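Uncharacterized peptidase Lmo0363 (PDB 3L4E) is a putative peptidase E-like enzyme of the S51 family, probably a serine peptidase that cleaves peptide bonds. Local coordinates at residues Thr35-Glu40 against Gly87-Leu93. Numbering follows the deposited sequence.
Sequences TASTVE and GGNTFFL. With SO4 (sulfate ion), chain C.
Val39 sets its CG1 squarely over the Phe92 ring, 3.7 Å from the centroid and 5° off the normal, a CH-pi contact. It joins the loop after strand 29-33 to the start of helix 90-100, which follows the neighbouring parallel strand 82-85 in the central sheet of this S51 peptidase fold. With CG anti to the backbone N (chi1 -176°), Phe92 reaches from the first turn of helix 90-100 to the turn at Thr35-Thr38. There the carbonyl O of Thr35 lies in the ring plane, at the edge, while also accepting bonds from Thr38 N and Thr38 OG1. Deeper in, Ala36 CB packs 3.7 Å from Leu93 CB, and both side chains touch Ala121 of helix 121-124.

One backbone bond crosses the contact, Asn89 N to Ala36 O at 2.9 Å. Gly88 CA approaches the same oxygen at 3.4 Å in a CA-H...O contact, and the two backbones pack directly, with Ser37 CA and Gly88 CA 4.0 Å apart. Just before it, Gly87 is close to Ser120, a charge-relay residue by similarity, so the contact borders the probable active site.

Asn89 is the N-cap of helix 90-100: its OD1 accepts from Phe92 N at 2.9 Å. On the other branch of that amide, ND2 donates to Ser138 O and to O4 of a sulfate, probably picked up during crystallisation, with Asn89 ND2 and sulfate O4 2.9 Å apart.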
loop_
_atom_site.group_PDB
_atom_site.type_symbol
_atom_site.label_atom_id
_atom_site.label_comp_id
_atom_site.label_asym_id
_atom_site.label_seq_id
_atom_site.Cartn_x
_atom_site.Cartn_y
_atom_site.Cartn_z
ATOM N N THR A 35 4.989 0.609 -8.656
ATOM C CA THR A 35 5.664 1.894 -8.873
ATOM C C THR A 35 6.642 2.315 -7.769
ATOM O O THR A 35 7.731 2.811 -8.055
ATOM C CB THR A 35 4.622 2.997 -9.084
ATOM O OG1 THR A 35 3.761 2.614 -10.169
ATOM C CG2 THR A 35 5.285 4.343 -9.390
ATOM N N ALA A 36 6.261 2.138 -6.510
ATOM C CA ALA A 36 7.125 2.562 -5.407
ATOM C C ALA A 36 8.477 1.856 -5.477
ATOM O O ALA A 36 9.517 2.416 -5.117
ATOM C CB ALA A 36 6.447 2.280 -4.065
ATOM N N SER A 37 8.454 0.613 -5.949
ATOM C CA SER A 37 9.650 -0.223 -5.952
ATOM C C SER A 37 10.615 0.091 -7.090
ATOM O O SER A 37 11.763 -0.367 -7.078
ATOM C CB SER A 37 9.262 -1.699 -6.035
ATOM O OG SER A 37 8.897 -2.046 -7.367
ATOM N N THR A 38 10.164 0.850 -8.081
ATOM C CA THR A 38 10.955 1.022 -9.303
ATOM C C THR A 38 12.188 1.907 -9.127
ATOM O O THR A 38 13.063 1.939 -9.991
ATOM C CB THR A 38 10.099 1.545 -10.477
ATOM O OG1 THR A 38 9.587 2.849 -10.169
ATOM C CG2 THR A 38 8.946 0.575 -10.781
ATOM N N VAL A 39 12.257 2.623 -8.011
ATOM C CA VAL A 39 13.415 3.461 -7.710
ATOM C C VAL A 39 14.233 2.856 -6.567
ATOM O O VAL A 39 15.180 3.462 -6.080
ATOM C CB VAL A 39 12.999 4.901 -7.349
ATOM C CG1 VAL A 39 12.356 5.585 -8.553
ATOM C CG2 VAL A 39 12.053 4.902 -6.145
ATOM N N GLU A 40 13.856 1.652 -6.147
ATOM C CA GLU A 40 14.531 0.976 -5.050
ATOM C C GLU A 40 15.529 -0.034 -5.582
ATOM O O GLU A 40 15.348 -0.593 -6.670
ATOM C CB GLU A 40 13.511 0.252 -4.168
ATOM C CG GLU A 40 12.484 1.167 -3.545
ATOM C CD GLU A 40 13.095 2.098 -2.526
ATOM O OE1 GLU A 40 13.079 1.750 -1.328
ATOM O OE2 GLU A 40 13.604 3.170 -2.922
ATOM N N GLY A 87 5.319 -2.306 -1.710
ATOM C CA GLY A 87 6.248 -1.452 -0.997
ATOM C C GLY A 87 7.238 -0.771 -1.926
ATOM O O GLY A 87 7.242 -0.999 -3.134
ATOM N N GLY A 88 8.075 0.088 -1.356
ATOM C CA GLY A 88 9.094 0.795 -2.105
ATOM C C GLY A 88 9.261 2.182 -1.518
ATOM O O GLY A 88 9.059 2.378 -0.316
ATOM N N ASN A 89 9.626 3.148 -2.355
ATOM C CA ASN A 89 9.785 4.516 -1.884
ATOM C C ASN A 89 8.436 5.229 -1.858
ATOM O O ASN A 89 7.824 5.462 -2.913
ATOM C CB ASN A 89 10.787 5.274 -2.750
ATOM C CG ASN A 89 11.101 6.639 -2.195
ATOM O OD1 ASN A 89 10.264 7.543 -2.242
ATOM N ND2 ASN A 89 12.307 6.798 -1.658
ATOM N N THR A 90 7.972 5.571 -0.655
ATOM C CA THR A 90 6.648 6.172 -0.505
ATOM C C THR A 90 6.542 7.512 -1.222
ATOM O O THR A 90 5.495 7.839 -1.772
ATOM C CB THR A 90 6.252 6.375 0.978
ATOM O OG1 THR A 90 6.482 5.172 1.709
ATOM C CG2 THR A 90 4.768 6.762 1.110
ATOM N N PHE A 91 7.619 8.296 -1.207
ATOM C CA PHE A 91 7.577 9.616 -1.833
ATOM C C PHE A 91 7.454 9.521 -3.353
ATOM O O PHE A 91 6.665 10.236 -3.961
ATOM C CB PHE A 91 8.766 10.469 -1.397
ATOM C CG PHE A 91 8.775 10.744 0.072
ATOM C CD1 PHE A 91 8.101 11.836 0.593
ATOM C CD2 PHE A 91 9.432 9.886 0.945
ATOM C CE1 PHE A 91 8.090 12.072 1.954
ATOM C CE2 PHE A 91 9.429 10.120 2.304
ATOM C CZ PHE A 91 8.756 11.210 2.809
ATOM N N PHE A 92 8.205 8.615 -3.961
ATOM C CA PHE A 92 8.093 8.432 -5.404
ATOM C C PHE A 92 6.696 7.945 -5.785
ATOM O O PHE A 92 6.097 8.434 -6.752
ATOM C CB PHE A 92 9.150 7.466 -5.926
ATOM C CG PHE A 92 9.126 7.318 -7.411
ATOM C CD1 PHE A 92 9.545 8.360 -8.229
ATOM C CD2 PHE A 92 8.652 6.157 -7.998
ATOM C CE1 PHE A 92 9.508 8.239 -9.602
ATOM C CE2 PHE A 92 8.613 6.026 -9.368
ATOM C CZ PHE A 92 9.039 7.069 -10.176
ATOM N N LEU A 93 6.179 6.989 -5.018
ATOM C CA LEU A 93 4.816 6.500 -5.214
ATOM C C LEU A 93 3.786 7.633 -5.177
ATOM O O LEU A 93 2.972 7.784 -6.097
ATOM C CB LEU A 93 4.484 5.435 -4.169
ATOM C CG LEU A 93 3.044 4.915 -4.113
ATOM C CD1 LEU A 93 2.638 4.197 -5.396
ATOM C CD2 LEU A 93 2.873 4.008 -2.893
HETATM S S SO4 C . 15.337 4.769 -0.404
HETATM O O1 SO4 C . 15.874 5.810 -1.274
HETATM O O2 SO4 C . 16.061 3.524 -0.620
HETATM O O3 SO4 C . 15.488 5.192 0.982
HETATM O O4 SO4 C . 13.918 4.568 -0.697
#